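EH1AB1 (Metagenome, PDB 6I8F) hydrolyses esters, as an alpha/beta-hydrolase-fold enzyme that probably works through a serine nucleophile in a Ser-His-Asp triad. Local coordinates at residues Ala49-Ser54 with Ile107-Thr112; Phe81-Pro86 with Gln127-Asp132; Leu201-Thr206 with Leu265-Asp270. One frame throughout, in Å; residues are numbered along the deposited sequence.

Contact 1. Residues Ala49-Ser54 with Ile107-Thr112; sequences AVDKMS and IGNIET
D51 reaches from helix 43-55 to the backbone of G108, and its carboxylate carries the polar half of the contact. With CG anti to the carbonyl carbon (chi1 -78°), the side chain is carried toward the loop. OD1 accepts the N-H of G108 on its syn side at 2.9 Å, the donor somewhat out of the carboxylate plane. The other oxygen, OD2, accepts a hydrogen bond from a water that also donates to G108 O. The amide of N109 crosses the carboxylate obliquely, its plane turned 78° against it, with ND2 3.2 Å from OD2. Glycine suits position 108, where phi is positive. Apolar contacts flank this polar centre: V50 CG1 meets I107 CD1 at 3.7 Å, and T112 turns its methyl CG2 to the helix, 3.8 Å from S54 CB. The T112 hydroxyl OG1 donates to N109 O within its own loop, while N109 OD1 accepts from T112 N in an Asx motif. An alanine in place of D51 would probably leave the G108 N-H without this acceptor and the water with one mate fewer. A buried carboxylate gripped by a backbone N-H and a water implies that the helix holds this loop by directed polar bonds as well as by apolar contact.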
loop_
_atom_site.group_PDB
_atom_site.type_symbol
_atom_site.label_atom_id
_atom_site.label_comp_id
_atom_site.label_asym_id
_atom_site.label_seq_id
_atom_site.Cartn_x
_atom_site.Cartn_y
_atom_site.Cartn_z
ATOM N N ALA A 49 33.174 -1.798 -10.821
ATOM C CA ALA A 49 33.476 -1.822 -9.406
ATOM C C ALA A 49 32.190 -1.687 -8.577
ATOM O O ALA A 49 31.988 -2.437 -7.631
ATOM C CB ALA A 49 34.446 -0.720 -9.069
ATOM N N VAL A 50 31.346 -0.703 -8.914
ATOM C CA VAL A 50 30.162 -0.423 -8.125
ATOM C C VAL A 50 29.132 -1.547 -8.331
ATOM O O VAL A 50 28.383 -1.860 -7.407
ATOM C CB VAL A 50 29.568 0.965 -8.420
ATOM C CG1 VAL A 50 28.275 1.192 -7.657
ATOM C CG2 VAL A 50 30.547 2.080 -8.096
ATOM N N ASP A 51 29.099 -2.144 -9.527
ATOM C CA ASP A 51 28.188 -3.257 -9.808
ATOM C C ASP A 51 28.493 -4.433 -8.864
ATOM O O ASP A 51 27.571 -5.042 -8.347
ATOM C CB ASP A 51 28.212 -3.672 -11.280
ATOM C CG ASP A 51 27.419 -2.737 -12.188
ATOM O OD1 ASP A 51 26.723 -1.840 -11.653
ATOM O OD2 ASP A 51 27.496 -2.921 -13.423
ATOM N N LYS A 52 29.777 -4.748 -8.652
ATOM C CA LYS A 52 30.161 -5.834 -7.743
ATOM C C LYS A 52 29.711 -5.509 -6.312
ATOM O O LYS A 52 29.267 -6.373 -5.612
ATOM C CB LYS A 52 31.671 -6.086 -7.771
ATOM C CG LYS A 52 32.157 -6.891 -8.967
ATOM C CD LYS A 52 33.648 -6.748 -9.202
ATOM C CE LYS A 52 34.054 -6.880 -10.655
ATOM N NZ LYS A 52 34.272 -8.298 -11.027
ATOM N N MET A 53 29.865 -4.254 -5.894
ATOM C CA MET A 53 29.421 -3.809 -4.586
ATOM C C MET A 53 27.895 -3.939 -4.468
ATOM O O MET A 53 27.402 -4.344 -3.433
ATOM C CB MET A 53 29.819 -2.354 -4.339
ATOM C CG MET A 53 31.314 -2.152 -4.253
ATOM S SD MET A 53 31.692 -0.391 -4.123
ATOM C CE MET A 53 31.294 -0.119 -2.398
ATOM N N SER A 54 27.167 -3.584 -5.537
ATOM C CA SER A 54 25.718 -3.693 -5.567
ATOM C C SER A 54 25.297 -5.163 -5.479
ATOM O O SER A 54 24.459 -5.495 -4.666
ATOM C CB SER A 54 25.125 -3.022 -6.763
ATOM O OG SER A 54 25.413 -1.638 -6.721
ATOM N N ILE A 107 24.808 2.519 -14.445
ATOM C CA ILE A 107 25.269 1.280 -13.804
ATOM C C ILE A 107 24.054 0.399 -13.480
ATOM O O ILE A 107 22.920 0.734 -13.826
ATOM C CB ILE A 107 26.100 1.603 -12.549
ATOM C CG1 ILE A 107 25.235 2.186 -11.426
ATOM C CG2 ILE A 107 27.272 2.511 -12.901
ATOM C CD1 ILE A 107 26.007 2.564 -10.198
ATOM N N GLY A 108 24.307 -0.717 -12.794
ATOM C CA GLY A 108 23.291 -1.732 -12.546
ATOM C C GLY A 108 23.102 -2.630 -13.753
ATOM O O GLY A 108 23.352 -2.240 -14.901
ATOM N N ASN A 109 22.628 -3.846 -13.491
ATOM C CA ASN A 109 22.326 -4.828 -14.532
ATOM C C ASN A 109 21.424 -5.886 -13.887
ATOM O O ASN A 109 20.988 -5.723 -12.734
ATOM C CB ASN A 109 23.612 -5.425 -15.124
ATOM C CG ASN A 109 24.521 -5.970 -14.045
ATOM O OD1 ASN A 109 24.086 -6.771 -13.224
ATOM N ND2 ASN A 109 25.753 -5.486 -13.978
ATOM N N ILE A 110 21.180 -6.983 -14.598
ATOM C CA ILE A 110 20.329 -8.039 -14.071
ATOM C C ILE A 110 20.918 -8.589 -12.753
ATOM O O ILE A 110 20.158 -8.890 -11.817
ATOM C CB ILE A 110 20.064 -9.108 -15.148
ATOM C CG1 ILE A 110 19.188 -8.511 -16.259
ATOM C CG2 ILE A 110 19.435 -10.359 -14.538
ATOM C CD1 ILE A 110 18.927 -9.432 -17.437
ATOM N N GLU A 111 22.252 -8.652 -12.635
ATOM C CA GLU A 111 22.868 -9.309 -11.488
ATOM C C GLU A 111 22.764 -8.451 -10.219
ATOM O O GLU A 111 22.710 -9.003 -9.134
ATOM C CB GLU A 111 24.341 -9.644 -11.734
ATOM C CG GLU A 111 24.569 -10.604 -12.875
ATOM C CD GLU A 111 23.912 -11.969 -12.754
ATOM O OE1 GLU A 111 23.567 -12.397 -11.632
ATOM O OE2 GLU A 111 23.747 -12.598 -13.797
ATOM N N THR A 112 22.810 -7.120 -10.353
ATOM C CA THR A 112 22.812 -6.206 -9.192
ATOM C C THR A 112 21.465 -6.264 -8.453
ATOM O O THR A 112 21.391 -5.895 -7.283
ATOM C CB THR A 112 23.160 -4.772 -9.618
ATOM O OG1 THR A 112 22.221 -4.336 -10.604
ATOM C CG2 THR A 112 24.560 -4.647 -10.183
HETATM O O HOH W 1 26.127 -2.197 -15.397
#

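Contact 2. Residues Phe81-Pro86 with Gln127-Asp132; sequences FRRYRP and QVISID
Q127 opens the second strand and meets R83 of the antiparallel neighbour: its side chain extends beyond CG, and OE1 accepts from R83 NH1 at 2.9 Å, in the amide plane on a lone pair. The guanidinium plane is turned 56° against the amide; NE2 of the same glutamine donates to F162 O and T96 OG1. V128 pairs with Y84 through two backbone bonds, and its CB lies 4.1 Å from CD1 of the Y84 ring; V128 O lies at the ring edge. I129, a beta-branched residue well suited to a strand, lies side by side with the aliphatic part of R83, CG1 to CG at 4.0 Å, and sends CG2 to 3.8 Å from F81 CB. S130 forms the other hydrogen-bonded pair, with R82; being small, it leaves room for Y84 CE1 at 4.0 Å from its CB. Its OG shares a water with Y84 OH, and that phenol oxygen is also hydrogen-bonded to D114 OD1. I131 closes the row with CD1 4.0 Å from F81 CB. Strand 78-85 thus lies between 66-73 and 127-132, and 127-132 continues to 94-100. Helix 114-124 packs on the Y84 and V128 face through C117, while I129 and I131 touch T96 and I98.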
loop_
_atom_site.group_PDB
_atom_site.type_symbol
_atom_site.label_atom_id
_atom_site.label_comp_id
_atom_site.label_asym_id
_atom_site.label_seq_id
_atom_site.Cartn_x
_atom_site.Cartn_y
_atom_site.Cartn_z
ATOM N N PHE A 81 17.189 -10.538 -21.084
ATOM C CA PHE A 81 16.247 -10.597 -19.979
ATOM C C PHE A 81 16.568 -11.819 -19.114
ATOM O O PHE A 81 17.236 -12.771 -19.558
ATOM C CB PHE A 81 14.815 -10.652 -20.507
ATOM C CG PHE A 81 14.548 -11.839 -21.394
ATOM C CD1 PHE A 81 14.268 -13.081 -20.842
ATOM C CD2 PHE A 81 14.615 -11.723 -22.773
ATOM C CE1 PHE A 81 14.049 -14.183 -21.659
ATOM C CE2 PHE A 81 14.377 -12.822 -23.588
ATOM C CZ PHE A 81 14.103 -14.054 -23.028
ATOM N N ARG A 82 16.062 -11.786 -17.879
ATOM C CA ARG A 82 16.077 -12.945 -17.018
ATOM C C ARG A 82 14.682 -13.104 -16.406
ATOM O O ARG A 82 14.139 -12.162 -15.843
ATOM C CB ARG A 82 17.190 -12.804 -15.982
ATOM C CG ARG A 82 17.197 -13.922 -14.951
ATOM C CD ARG A 82 18.410 -13.844 -14.068
ATOM N NE ARG A 82 19.647 -13.982 -14.816
ATOM C CZ ARG A 82 20.837 -13.612 -14.354
ATOM N NH1 ARG A 82 20.968 -13.229 -13.096
ATOM N NH2 ARG A 82 21.884 -13.597 -15.160
ATOM N N ARG A 83 14.090 -14.282 -16.594
ATOM C CA ARG A 83 12.762 -14.593 -16.088
ATOM C C ARG A 83 12.908 -15.397 -14.799
ATOM O O ARG A 83 13.738 -16.315 -14.718
ATOM C CB ARG A 83 11.928 -15.409 -17.080
ATOM C CG ARG A 83 11.950 -14.867 -18.498
ATOM C CD ARG A 83 10.781 -15.379 -19.310
ATOM N NE ARG A 83 10.941 -16.774 -19.671
ATOM C CZ ARG A 83 9.950 -17.649 -19.790
ATOM N NH1 ARG A 83 8.776 -17.424 -19.218
ATOM N NH2 ARG A 83 10.148 -18.759 -20.475
ATOM N N TYR A 84 12.098 -15.022 -13.805
ATOM C CA TYR A 84 12.048 -15.696 -12.537
ATOM C C TYR A 84 10.633 -16.241 -12.314
ATOM O O TYR A 84 9.662 -15.477 -12.308
ATOM C CB TYR A 84 12.399 -14.728 -11.412
ATOM C CG TYR A 84 13.701 -13.987 -11.553
ATOM C CD1 TYR A 84 13.787 -12.797 -12.269
ATOM C CD2 TYR A 84 14.839 -14.433 -10.904
ATOM C CE1 TYR A 84 14.977 -12.088 -12.352
ATOM C CE2 TYR A 84 16.034 -13.737 -10.982
ATOM C CZ TYR A 84 16.104 -12.555 -11.697
ATOM O OH TYR A 84 17.288 -11.871 -11.756
ATOM N N ARG A 85 10.530 -17.562 -12.158
ATOM C CA ARG A 85 9.266 -18.221 -11.881
ATOM C C ARG A 85 9.155 -18.388 -10.372
ATOM O O ARG A 85 10.063 -18.942 -9.751
ATOM C CB ARG A 85 9.203 -19.554 -12.630
ATOM C CG ARG A 85 7.898 -20.311 -12.441
ATOM C CD ARG A 85 7.702 -21.388 -13.488
ATOM N NE ARG A 85 6.351 -21.883 -13.394
ATOM C CZ ARG A 85 5.303 -21.434 -14.082
ATOM N NH1 ARG A 85 5.453 -20.680 -15.160
ATOM N NH2 ARG A 85 4.094 -21.779 -13.675
ATOM N N PRO A 86 8.059 -17.912 -9.738
ATOM C CA PRO A 86 7.906 -18.009 -8.286
ATOM C C PRO A 86 7.824 -19.467 -7.797
ATOM O O PRO A 86 7.224 -20.308 -8.461
ATOM C CB PRO A 86 6.586 -17.280 -7.982
ATOM C CG PRO A 86 5.847 -17.210 -9.306
ATOM C CD PRO A 86 6.889 -17.305 -10.396
ATOM N N GLN A 127 5.455 -13.955 -12.005
ATOM C CA GLN A 127 6.690 -13.997 -12.783
ATOM C C GLN A 127 7.334 -12.604 -12.742
ATOM O O GLN A 127 6.620 -11.618 -12.823
ATOM C CB GLN A 127 6.393 -14.398 -14.229
ATOM C CG GLN A 127 7.636 -14.374 -15.108
ATOM C CD GLN A 127 7.442 -15.016 -16.461
ATOM O OE1 GLN A 127 8.299 -15.770 -16.915
ATOM N NE2 GLN A 127 6.349 -14.689 -17.132
ATOM N N VAL A 128 8.664 -12.536 -12.599
ATOM C CA VAL A 128 9.428 -11.292 -12.824
ATOM C C VAL A 128 10.354 -11.495 -14.035
ATOM O O VAL A 128 10.982 -12.557 -14.216
ATOM C CB VAL A 128 10.210 -10.848 -11.573
ATOM C CG1 VAL A 128 11.011 -9.572 -11.815
ATOM C CG2 VAL A 128 9.283 -10.664 -10.378
ATOM N N ILE A 129 10.407 -10.472 -14.892
ATOM C CA ILE A 129 11.322 -10.444 -16.025
ATOM C C ILE A 129 12.151 -9.172 -15.923
ATOM O O ILE A 129 11.630 -8.095 -16.186
ATOM C CB ILE A 129 10.584 -10.526 -17.371
ATOM C CG1 ILE A 129 9.686 -11.760 -17.441
ATOM C CG2 ILE A 129 11.590 -10.501 -18.515
ATOM C CD1 ILE A 129 8.826 -11.829 -18.689
ATOM N N SER A 130 13.426 -9.341 -15.544
ATOM C CA SER A 130 14.382 -8.251 -15.372
ATOM C C SER A 130 15.064 -7.934 -16.715
ATOM O O SER A 130 15.467 -8.841 -17.448
ATOM C CB SER A 130 15.384 -8.619 -14.313
ATOM O OG SER A 130 16.269 -7.544 -14.075
ATOM N N ILE A 131 15.188 -6.643 -17.033
ATOM C CA ILE A 131 15.591 -6.209 -18.359
ATOM C C ILE A 131 16.981 -5.578 -18.286
ATOM O O ILE A 131 17.251 -4.726 -17.432
ATOM C CB ILE A 131 14.574 -5.230 -18.979
ATOM C CG1 ILE A 131 13.160 -5.816 -19.065
ATOM C CG2 ILE A 131 15.072 -4.749 -20.338
ATOM C CD1 ILE A 131 13.046 -7.073 -19.877
ATOM N N ASP A 132 17.826 -5.995 -19.230
ATOM C CA ASP A 132 19.173 -5.487 -19.394
ATOM C C ASP A 132 19.157 -4.463 -20.539
ATOM O O ASP A 132 19.404 -4.792 -21.688
ATOM C CB ASP A 132 20.139 -6.644 -19.654
ATOM C CG ASP A 132 21.577 -6.371 -19.258
ATOM O OD1 ASP A 132 21.872 -5.254 -18.760
ATOM O OD2 ASP A 132 22.397 -7.290 -19.442
HETATM O O HOH W 2 17.571 -8.788 -11.998
#

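Contact 3. Residues Leu201-Thr206 with Leu265-Asp270; sequences LIYPAT and LTAGYD
Strands 198-202 and 262-267 run parallel here, L265 bridging I202: its N-H donates to L201 O at 2.9 Å, almost straight at 165°, and its carbonyl accepts from Y203 N at 2.7 Å, at a more bent 135°. Beyond this rung segment 201-206 leaves the sheet at Y203, whose backbone has positive phi. I202 and L265 send their side chains to the same face, where I202 CD1 approaches L265 CB at 4.1 Å; branched aliphatic residues fill such a buried sheet surface well. The Y203 ring lies alongside L265, with Y203 CD2 4.0 Å from L265 CD2. A267 CB is a little farther from the same ring carbon. I202 CG2 sits over the centre of one ring face, 3.7 Å above the plane. The tyrosine hydroxyl finds its partner at F303 N, so the residue joins an apolar flank to a polar tip. D270 approaches the root of this ring: OD2 is 3.6 Å from Y203 CB, its carboxylate plane turned 71° to the ring. That approach is a van der Waals contact; OD2 is hydrogen-bonded to H300 ND1, while OD1 caps L272 N ahead of helix 273-285. With S175 on the probable nucleophile elbow, D270 and H300 fit the Ser-His-Asp triad of the alpha/beta-hydrolase fold, the acid lying just past the end of parallel strand 262-267, next to the outermost strand 290-296.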
loop_
_atom_site.group_PDB
_atom_site.type_symbol
_atom_site.label_atom_id
_atom_site.label_comp_id
_atom_site.label_asym_id
_atom_site.label_seq_id
_atom_site.Cartn_x
_atom_site.Cartn_y
_atom_site.Cartn_z
ATOM N N LEU A 201 6.528 1.699 -8.821
ATOM C CA LEU A 201 7.530 2.755 -8.849
ATOM C C LEU A 201 8.218 2.849 -7.480
ATOM O O LEU A 201 7.654 3.348 -6.511
ATOM C CB LEU A 201 6.862 4.075 -9.241
ATOM C CG LEU A 201 5.893 4.029 -10.425
ATOM C CD1 LEU A 201 5.339 5.424 -10.687
ATOM C CD2 LEU A 201 6.547 3.475 -11.681
ATOM N N ILE A 202 9.449 2.338 -7.419
ATOM C CA ILE A 202 10.254 2.328 -6.196
ATOM C C ILE A 202 11.201 3.541 -6.234
ATOM O O ILE A 202 12.093 3.609 -7.073
ATOM C CB ILE A 202 11.038 1.008 -6.056
ATOM C CG1 ILE A 202 10.142 -0.231 -6.176
ATOM C CG2 ILE A 202 11.858 1.021 -4.773
ATOM C CD1 ILE A 202 8.942 -0.257 -5.242
ATOM N N TYR A 203 10.983 4.470 -5.300
ATOM C CA TYR A 203 11.658 5.775 -5.213
ATOM C C TYR A 203 12.088 6.239 -6.601
ATOM O O TYR A 203 13.274 6.394 -6.867
ATOM C CB TYR A 203 12.788 5.797 -4.175
ATOM C CG TYR A 203 13.656 4.574 -4.031
ATOM C CD1 TYR A 203 14.540 4.180 -5.020
ATOM C CD2 TYR A 203 13.623 3.834 -2.864
ATOM C CE1 TYR A 203 15.356 3.070 -4.858
ATOM C CE2 TYR A 203 14.441 2.734 -2.678
ATOM C CZ TYR A 203 15.314 2.353 -3.676
ATOM O OH TYR A 203 16.106 1.267 -3.472
ATOM N N PRO A 204 11.131 6.495 -7.519
ATOM C CA PRO A 204 11.462 6.953 -8.865
ATOM C C PRO A 204 11.972 8.400 -8.870
ATOM O O PRO A 204 11.590 9.181 -8.001
ATOM C CB PRO A 204 10.112 6.871 -9.599
ATOM C CG PRO A 204 9.084 7.099 -8.503
ATOM C CD PRO A 204 9.680 6.428 -7.283
ATOM N N ALA A 205 12.844 8.715 -9.833
ATOM C CA ALA A 205 13.079 10.076 -10.301
ATOM C C ALA A 205 11.925 10.443 -11.236
ATOM O O ALA A 205 11.616 9.673 -12.126
ATOM C CB ALA A 205 14.394 10.157 -11.036
ATOM N N THR A 206 11.274 11.585 -11.018
ATOM C CA THR A 206 10.099 11.936 -11.830
ATOM C C THR A 206 10.185 13.352 -12.410
ATOM O O THR A 206 9.340 13.720 -13.228
ATOM C CB THR A 206 8.799 11.790 -11.032
ATOM O OG1 THR A 206 8.795 12.759 -9.979
ATOM C CG2 THR A 206 8.610 10.387 -10.493
ATOM N N LEU A 265 6.578 4.067 -3.861
ATOM C CA LEU A 265 7.284 3.991 -2.611
ATOM C C LEU A 265 8.334 5.107 -2.570
ATOM O O LEU A 265 9.057 5.300 -3.557
ATOM C CB LEU A 265 7.930 2.608 -2.480
ATOM C CG LEU A 265 8.692 2.352 -1.178
ATOM C CD1 LEU A 265 8.635 0.883 -0.800
ATOM C CD2 LEU A 265 10.141 2.801 -1.288
ATOM N N THR A 266 8.393 5.827 -1.440
ATOM C CA THR A 266 9.480 6.757 -1.175
ATOM C C THR A 266 10.253 6.341 0.082
ATOM O O THR A 266 9.717 5.730 1.016
ATOM C CB THR A 266 8.994 8.208 -1.060
ATOM O OG1 THR A 266 8.030 8.275 -0.008
ATOM C CG2 THR A 266 8.417 8.734 -2.358
ATOM N N ALA A 267 11.541 6.681 0.073
ATOM C CA ALA A 267 12.412 6.589 1.234
ATOM C C ALA A 267 12.445 7.962 1.918
ATOM O O ALA A 267 12.480 8.981 1.242
ATOM C CB ALA A 267 13.790 6.131 0.809
ATOM N N GLY A 268 12.425 7.962 3.258
ATOM C CA GLY A 268 12.337 9.179 4.078
ATOM C C GLY A 268 13.529 10.115 3.908
ATOM O O GLY A 268 13.351 11.322 3.827
ATOM N N TYR A 269 14.742 9.557 3.889
ATOM C CA TYR A 269 15.981 10.330 3.812
ATOM C C TYR A 269 16.525 10.234 2.386
ATOM O O TYR A 269 17.545 9.597 2.144
ATOM C CB TYR A 269 16.995 9.822 4.844
ATOM C CG TYR A 269 18.144 10.758 5.115
ATOM C CD1 TYR A 269 19.438 10.460 4.714
ATOM C CD2 TYR A 269 17.946 11.942 5.808
ATOM C CE1 TYR A 269 20.496 11.320 4.974
ATOM C CE2 TYR A 269 18.991 12.813 6.076
ATOM C CZ TYR A 269 20.271 12.502 5.657
ATOM O OH TYR A 269 21.295 13.364 5.918
ATOM N N ASP A 270 15.820 10.875 1.456
ATOM C CA ASP A 270 16.032 10.693 0.027
ATOM C C ASP A 270 15.695 11.997 -0.683
ATOM O O ASP A 270 14.585 12.495 -0.546
ATOM C CB ASP A 270 15.174 9.538 -0.503
ATOM C CG ASP A 270 15.379 9.193 -1.962
ATOM O OD1 ASP A 270 16.112 9.935 -2.654
ATOM O OD2 ASP A 270 14.808 8.169 -2.403
#

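How the contacts relate
From the N terminus, helix 43-55 supplies the first half of contact 1, which closes when the chain reaches the loop at 107-112. Before that, strand 78-85 has opened contact 2, completed by strand 127-132; the two contacts therefore cross along the chain. They also touch in space, where E111 forms a salt bridge with R82 and I110 packs against R82 and S130, so helix 43-55, the loop before helix 114-124 and the antiparallel side of the sheet are tied together. Contact 3 follows in series, closing the excursion between strands 198-202 and 262-267. It belongs to the same sheet as contact 2, yet their centres lie about 22 Å apart, on opposite sides of the chain's centre.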